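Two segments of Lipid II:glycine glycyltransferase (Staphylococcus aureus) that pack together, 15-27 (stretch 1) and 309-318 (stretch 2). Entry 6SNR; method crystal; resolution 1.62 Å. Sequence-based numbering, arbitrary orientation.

Stretch 1 (15-27) VKSHPNGDLLQLT
Stretch 2 309-318: LMFAGSKSYY

Stretch 2 is a β-hairpin: strands 309-312 and 315-318 pair antiparallel, with M310 N to Y317 O and Y317 N to M310 O both 2.8 Å, and a type II' turn from A312 to K315 joins them. Stretch 1 leaves a helix after S17, makes a type I turn from H18 to G21 (G21 N to H18 O, 2.9 Å), extends through D22 (phi/psi -164/153) and coils into a 3-10 segment at 23-25; L26 then stands at the N-cap position, right before the next helix. Two points set the register: the CA atoms of K16 and G313 lie 4.1 Å apart, those of L23 and A312 5.0 Å.

At the turn, G313 (phi/psi 68/-131) brings its CA to 3.5 Å from K16 O in a nearly straight CA-H...O contact. Glycine suits the positive phi, and a CB here would sit 2.0 Å from K16 O. Water 2 joins the same carbonyl to the turn, donating to K16 O (2.6 Å) and accepting from S314 N (3.2 Å).

The polar contacts center on a relay. Y317 (chi1 m) donates from OH to D22 OD1 at 2.8 Å and accepts from L23 N at 3.1 Å, so one hydroxyl serves a side chain and the adjoining backbone amide. D22 (chi1 t) uses its other oxygen, OD2, to take L24 N at 3.0 Å, bracing the 3-10 segment. Separately, K315, extended as mttt, reaches past this carboxylate to donate from NZ to G21 O at 2.6 Å; its NZ stays 4.4 Å from D22 OD1, beyond a salt bridge.

L23 (tp) supplies the apolar center. Its CB lies 3.7 Å from Y317 CE1 and 4.2 Å from A312 CB, while CD2 covers one face of the tyrosine ring and meets M310 CB at 3.9 Å. L26 (mt) adds CD1 at 4.1 Å from A312 CB.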

ATOM      1  N   VAL A  15      13.208 -12.355  -6.809  1.00 17.96           N
ATOM      2  CA  VAL A  15      12.001 -12.119  -5.990  1.00 17.20           C
ATOM      3  C   VAL A  15      10.960 -11.245  -6.720  1.00 17.36           C
ATOM      4  O   VAL A  15       9.776 -11.547  -6.737  1.00 18.57           O
ATOM      5  CB  VAL A  15      12.362 -11.478  -4.630  1.00 18.25           C
ATOM      6  CG1 VAL A  15      11.113 -11.102  -3.800  1.00 16.63           C
ATOM      7  CG2 VAL A  15      13.302 -12.408  -3.814  1.00 17.55           C
ATOM      8  N   LYS A  16      11.455 -10.213  -7.373  1.00 16.51           N
ATOM      9  CA  LYS A  16      10.575  -9.252  -8.027  1.00 18.55           C
ATOM     10  C   LYS A  16       9.858  -9.892  -9.201  1.00 21.85           C
ATOM     11  O   LYS A  16       8.690  -9.549  -9.441  1.00 22.81           O
ATOM     12  CB  LYS A  16      11.366  -8.003  -8.429  1.00 19.97           C
ATOM     13  CG  LYS A  16      11.723  -7.116  -7.240  1.00 18.85           C
ATOM     14  CD  LYS A  16      12.625  -5.946  -7.592  1.00 20.16           C
ATOM     15  CE  LYS A  16      12.744  -4.889  -6.526  1.00 19.87           C
ATOM     16  NZ  LYS A  16      13.444  -3.632  -6.973  1.00 21.07           N
ATOM     17  N   SER A  17      10.489 -10.828  -9.902  1.00 20.54           N
ATOM     18  CA  SER A  17       9.837 -11.511 -11.050  1.00 21.52           C
ATOM     19  C   SER A  17       9.134 -12.844 -10.764  1.00 22.44           C
ATOM     20  O   SER A  17       8.453 -13.417 -11.637  1.00 21.60           O
ATOM     21  CB  SER A  17      10.864 -11.726 -12.158  1.00 24.16           C
ATOM     22  OG  SER A  17      11.962 -12.486 -11.756  1.00 28.67           O
ATOM     23  N   HIS A  18       9.267 -13.353  -9.541  1.00 20.23           N
ATOM     24  CA  HIS A  18       8.629 -14.625  -9.238  1.00 20.69           C
ATOM     25  C   HIS A  18       7.172 -14.401  -8.802  1.00 20.64           C
ATOM     26  O   HIS A  18       6.907 -13.511  -7.994  1.00 19.79           O
ATOM     27  CB  HIS A  18       9.397 -15.350  -8.150  1.00 20.46           C
ATOM     28  CG  HIS A  18       9.004 -16.772  -8.018  1.00 19.13           C
ATOM     29  ND1 HIS A  18       9.735 -17.818  -8.536  1.00 21.78           N
ATOM     30  CD2 HIS A  18       7.901 -17.324  -7.469  1.00 18.12           C
ATOM     31  CE1 HIS A  18       9.118 -18.953  -8.270  1.00 20.25           C
ATOM     32  NE2 HIS A  18       8.005 -18.682  -7.621  1.00 23.60           N
ATOM     33  N   PRO A  19       6.242 -15.255  -9.253  1.00 21.48           N
ATOM     34  CA  PRO A  19       4.849 -15.102  -8.810  1.00 20.90           C
ATOM     35  C   PRO A  19       4.667 -15.082  -7.280  1.00 20.06           C
ATOM     36  O   PRO A  19       3.689 -14.488  -6.785  1.00 20.34           O
ATOM     37  CB  PRO A  19       4.169 -16.321  -9.424  1.00 22.55           C
ATOM     38  CG  PRO A  19       4.921 -16.577 -10.639  1.00 22.72           C
ATOM     39  CD  PRO A  19       6.354 -16.303 -10.291  1.00 21.96           C
ATOM     40  N   ASN A  20       5.534 -15.817  -6.563  1.00 19.53           N
ATOM     41  CA  ASN A  20       5.519 -15.872  -5.103  1.00 19.51           C
ATOM     42  C   ASN A  20       6.527 -14.977  -4.390  1.00 21.63           C
ATOM     43  O   ASN A  20       6.764 -15.155  -3.196  1.00 21.02           O
ATOM     44  CB  ASN A  20       5.667 -17.318  -4.628  1.00 20.34           C
ATOM     45  CG  ASN A  20       4.498 -18.200  -5.056  1.00 23.29           C
ATOM     46  OD1 ASN A  20       3.366 -17.736  -5.227  1.00 25.82           O
ATOM     47  ND2 ASN A  20       4.749 -19.500  -5.141  1.00 23.05           N
ATOM     48  N   GLY A  21       7.113 -14.026  -5.119  1.00 17.56           N
ATOM     49  CA  GLY A  21       7.885 -12.968  -4.523  1.00 18.16           C
ATOM     50  C   GLY A  21       7.070 -12.007  -3.681  1.00 18.52           C
ATOM     51  O   GLY A  21       5.831 -12.028  -3.717  1.00 19.07           O
ATOM     52  N   ASP A  22       7.761 -11.210  -2.876  1.00 17.71           N
ATOM     53  CA  ASP A  22       7.085 -10.283  -1.954  1.00 16.58           C
ATOM     54  C   ASP A  22       8.097  -9.280  -1.487  1.00 15.86           C
ATOM     55  O   ASP A  22       9.320  -9.593  -1.372  1.00 15.49           O
ATOM     56  CB  ASP A  22       6.453 -11.008  -0.745  1.00 17.02           C
ATOM     57  CG  ASP A  22       5.495 -10.117   0.028  1.00 18.65           C
ATOM     58  OD1 ASP A  22       4.360  -9.936  -0.520  1.00 22.86           O
ATOM     59  OD2 ASP A  22       5.856  -9.549   1.071  1.00 16.95           O
ATOM     60  N   LEU A  23       7.606  -8.098  -1.131  1.00 15.00           N
ATOM     61  CA  LEU A  23       8.384  -7.064  -0.457  1.00 15.25           C
ATOM     62  C   LEU A  23       9.225  -7.616   0.740  1.00 15.60           C
ATOM     63  O   LEU A  23      10.385  -7.210   0.946  1.00 14.74           O
ATOM     64  CB  LEU A  23       7.439  -5.973   0.049  1.00 16.67           C
ATOM     65  CG  LEU A  23       7.991  -4.840   0.854  1.00 15.97           C
ATOM     66  CD1 LEU A  23       8.917  -4.003  -0.021  1.00 18.16           C
ATOM     67  CD2 LEU A  23       6.874  -3.999   1.508  1.00 16.53           C
ATOM     68  N   LEU A  24       8.640  -8.503   1.550  1.00 14.34           N
ATOM     69  CA  LEU A  24       9.281  -8.925   2.785  1.00 15.77           C
ATOM     70  C   LEU A  24      10.452  -9.905   2.554  1.00 15.66           C
ATOM     71  O   LEU A  24      11.126 -10.238   3.522  1.00 16.75           O
ATOM     72  CB  LEU A  24       8.227  -9.517   3.750  1.00 18.15           C
ATOM     73  CG  LEU A  24       7.054  -8.650   4.169  1.00 19.64           C
ATOM     74  CD1 LEU A  24       6.355  -9.165   5.444  1.00 19.36           C
ATOM     75  CD2 LEU A  24       7.216  -7.151   4.143  1.00 21.07           C
ATOM     76  N   GLN A  25      10.704 -10.288   1.285  1.00 15.58           N
ATOM     77  CA  GLN A  25      11.861 -11.089   0.894  1.00 14.28           C
ATOM     78  C   GLN A  25      12.979 -10.283   0.216  1.00 15.33           C
ATOM     79  O   GLN A  25      13.990 -10.875  -0.205  1.00 16.00           O
ATOM     80  CB  GLN A  25      11.466 -12.279   0.069  1.00 14.22           C
ATOM     81  CG  GLN A  25      10.725 -13.357   0.870  1.00 14.00           C
ATOM     82  CD  GLN A  25      11.707 -14.086   1.788  1.00 14.14           C
ATOM     83  OE1 GLN A  25      11.752 -13.919   3.056  1.00 16.75           O
ATOM     84  NE2 GLN A  25      12.520 -14.812   1.158  1.00 13.38           N
ATOM     85  N   LEU A  26      12.793  -8.982   0.082  1.00 15.76           N
ATOM     86  CA  LEU A  26      13.842  -8.124  -0.533  1.00 14.93           C
ATOM     87  C   LEU A  26      14.960  -7.826   0.440  1.00 14.34           C
ATOM     88  O   LEU A  26      14.746  -7.605   1.638  1.00 15.59           O
ATOM     89  CB  LEU A  26      13.248  -6.792  -1.055  1.00 16.08           C
ATOM     90  CG  LEU A  26      12.182  -6.924  -2.144  1.00 16.83           C
ATOM     91  CD1 LEU A  26      11.707  -5.523  -2.544  1.00 17.20           C
ATOM     92  CD2 LEU A  26      12.744  -7.657  -3.347  1.00 17.57           C
ATOM     93  N   THR A  27      16.184  -7.705  -0.103  1.00 15.80           N
ATOM     94  CA  THR A  27      17.298  -7.408   0.731  1.00 15.20           C
ATOM     95  C   THR A  27      17.212  -6.078   1.496  1.00 16.07           C
ATOM     96  O   THR A  27      17.647  -5.987   2.627  1.00 17.70           O
ATOM     97  CB  THR A  27      18.664  -7.523  -0.007  1.00 16.47           C
ATOM     98  OG1 THR A  27      18.799  -6.451  -0.966  1.00 18.15           O
ATOM     99  CG2 THR A  27      18.848  -8.836  -0.685  1.00 16.00           C
ATOM    100  N   LEU A 309       3.903   4.173  -0.296  1.00 17.05           N
ATOM    101  CA  LEU A 309       3.602   3.186  -1.326  1.00 17.41           C
ATOM    102  C   LEU A 309       4.886   2.404  -1.590  1.00 16.51           C
ATOM    103  O   LEU A 309       5.920   2.998  -1.846  1.00 17.78           O
ATOM    104  CB  LEU A 309       3.189   3.871  -2.627  1.00 18.85           C
ATOM    105  CG  LEU A 309       2.831   3.029  -3.829  1.00 19.68           C
ATOM    106  CD1 LEU A 309       1.589   2.212  -3.532  1.00 18.43           C
ATOM    107  CD2 LEU A 309       2.664   3.880  -5.100  1.00 18.91           C
ATOM    108  N   MET A 310       4.830   1.078  -1.431  1.00 16.82           N
ATOM    109  CA  MET A 310       6.007   0.208  -1.649  1.00 17.58           C
ATOM    110  C   MET A 310       5.843  -0.641  -2.857  1.00 15.91           C
ATOM    111  O   MET A 310       4.726  -0.857  -3.336  1.00 15.35           O
ATOM    112  CB  MET A 310       6.198  -0.747  -0.441  1.00 18.01           C
ATOM    113  CG  MET A 310       6.052  -0.140   0.912  1.00 22.12           C
ATOM    114  SD  MET A 310       7.013   1.341   1.205  1.00 25.23           S
ATOM    115  CE  MET A 310       5.728   2.495   1.401  1.00 33.13           C
ATOM    116  N   PHE A 311       6.936  -1.224  -3.378  1.00 16.16           N
ATOM    117  CA  PHE A 311       6.875  -2.090  -4.535  1.00 14.98           C
ATOM    118  C   PHE A 311       7.786  -3.309  -4.384  1.00 15.34           C
ATOM    119  O   PHE A 311       8.865  -3.218  -3.757  1.00 15.61           O
ATOM    120  CB  PHE A 311       7.383  -1.416  -5.803  1.00 15.90           C
ATOM    121  CG  PHE A 311       6.512  -0.262  -6.258  1.00 17.04           C
ATOM    122  CD1 PHE A 311       6.718   1.017  -5.784  1.00 17.42           C
ATOM    123  CD2 PHE A 311       5.508  -0.509  -7.132  1.00 18.80           C
ATOM    124  CE1 PHE A 311       5.887   2.083  -6.215  1.00 19.80           C
ATOM    125  CE2 PHE A 311       4.688   0.516  -7.568  1.00 20.37           C
ATOM    126  CZ  PHE A 311       4.868   1.806  -7.101  1.00 20.22           C
ATOM    127  N   ALA A 312       7.363  -4.372  -5.016  1.00 14.90           N
ATOM    128  CA  ALA A 312       8.183  -5.571  -5.245  1.00 16.02           C
ATOM    129  C   ALA A 312       7.814  -6.151  -6.575  1.00 15.75           C
ATOM    130  O   ALA A 312       6.945  -7.002  -6.685  1.00 18.97           O
ATOM    131  CB  ALA A 312       8.014  -6.593  -4.092  1.00 16.18           C
ATOM    132  N   GLY A 313       8.431  -5.649  -7.662  1.00 17.67           N
ATOM    133  CA  GLY A 313       8.053  -6.107  -8.965  1.00 18.79           C
ATOM    134  C   GLY A 313       6.660  -5.660  -9.341  1.00 19.39           C
ATOM    135  O   GLY A 313       6.334  -4.461  -9.181  1.00 22.68           O
ATOM    136  N   SER A 314       5.869  -6.599  -9.807  1.00 21.29           N
ATOM    137  CA  SER A 314       4.494  -6.292 -10.201  1.00 22.37           C
ATOM    138  C   SER A 314       3.558  -6.082  -9.002  1.00 19.43           C
ATOM    139  O   SER A 314       2.365  -5.723  -9.203  1.00 20.57           O
ATOM    140  CB  SER A 314       3.963  -7.364 -11.121  1.00 26.10           C
ATOM    141  OG  SER A 314       3.654  -8.520 -10.417  1.00 30.19           O
ATOM    142  N   LYS A 315       4.039  -6.276  -7.772  1.00 17.68           N
ATOM    143  CA  LYS A 315       3.205  -6.018  -6.572  1.00 17.05           C
ATOM    144  C   LYS A 315       3.491  -4.630  -6.025  1.00 15.76           C
ATOM    145  O   LYS A 315       4.630  -4.267  -5.793  1.00 16.70           O
ATOM    146  CB  LYS A 315       3.472  -7.075  -5.457  1.00 17.08           C
ATOM    147  CG  LYS A 315       3.073  -8.477  -5.854  1.00 19.62           C
ATOM    148  CD  LYS A 315       3.440  -9.502  -4.799  1.00 21.64           C
ATOM    149  CE  LYS A 315       3.037 -10.875  -5.303  1.00 24.84           C
ATOM    150  NZ  LYS A 315       3.277 -11.926  -4.290  1.00 27.51           N
ATOM    151  N   SER A 316       2.426  -3.850  -5.788  1.00 16.43           N
ATOM    152  CA  SER A 316       2.543  -2.622  -5.050  1.00 15.83           C
ATOM    153  C   SER A 316       1.749  -2.717  -3.768  1.00 14.84           C
ATOM    154  O   SER A 316       0.803  -3.517  -3.666  1.00 14.99           O
ATOM    155  CB  SER A 316       2.099  -1.387  -5.876  1.00 18.24           C
ATOM    156  OG  SER A 316       0.693  -1.388  -6.128  1.00 16.74           O
ATOM    157  N   TYR A 317       2.136  -1.909  -2.785  1.00 15.16           N
ATOM    158  CA  TYR A 317       1.558  -1.961  -1.429  1.00 15.66           C
ATOM    159  C   TYR A 317       1.292  -0.585  -0.862  1.00 15.33           C
ATOM    160  O   TYR A 317       2.195   0.235  -0.792  1.00 15.79           O
ATOM    161  CB  TYR A 317       2.487  -2.684  -0.435  1.00 16.46           C
ATOM    162  CG  TYR A 317       3.053  -4.025  -0.892  1.00 14.80           C
ATOM    163  CD1 TYR A 317       4.109  -4.077  -1.800  1.00 14.92           C
ATOM    164  CD2 TYR A 317       2.595  -5.223  -0.362  1.00 16.98           C
ATOM    165  CE1 TYR A 317       4.615  -5.278  -2.196  1.00 15.77           C
ATOM    166  CE2 TYR A 317       3.094  -6.448  -0.774  1.00 16.81           C
ATOM    167  CZ  TYR A 317       4.161  -6.471  -1.656  1.00 16.71           C
ATOM    168  OH  TYR A 317       4.722  -7.650  -2.080  1.00 18.76           O
ATOM    169  N   TYR A 318       0.043  -0.339  -0.439  1.00 15.76           N
ATOM    170  CA  TYR A 318      -0.303   0.824   0.365  1.00 16.07           C
ATOM    171  C   TYR A 318       0.011   0.485   1.807  1.00 17.85           C
ATOM    172  O   TYR A 318      -0.720  -0.245   2.459  1.00 18.50           O
ATOM    173  CB  TYR A 318      -1.826   1.118   0.160  1.00 16.29           C
ATOM    174  CG  TYR A 318      -2.412   2.064   1.191  1.00 18.95           C
ATOM    175  CD1 TYR A 318      -2.010   3.376   1.251  1.00 19.10           C
ATOM    176  CD2 TYR A 318      -3.322   1.633   2.107  1.00 21.41           C
ATOM    177  CE1 TYR A 318      -2.540   4.274   2.169  1.00 21.93           C
ATOM    178  CE2 TYR A 318      -3.881   2.515   3.026  1.00 21.97           C
ATOM    179  CZ  TYR A 318      -3.492   3.835   3.037  1.00 22.68           C
ATOM    180  OH  TYR A 318      -4.004   4.754   3.969  1.00 25.06           O
TER
HETATM  181  O   HOH W   1       7.097  -9.933  -6.361  1.00 32.11           O
HETATM  182  O   HOH W   2       6.097  -9.836  -9.690  1.00 34.37           O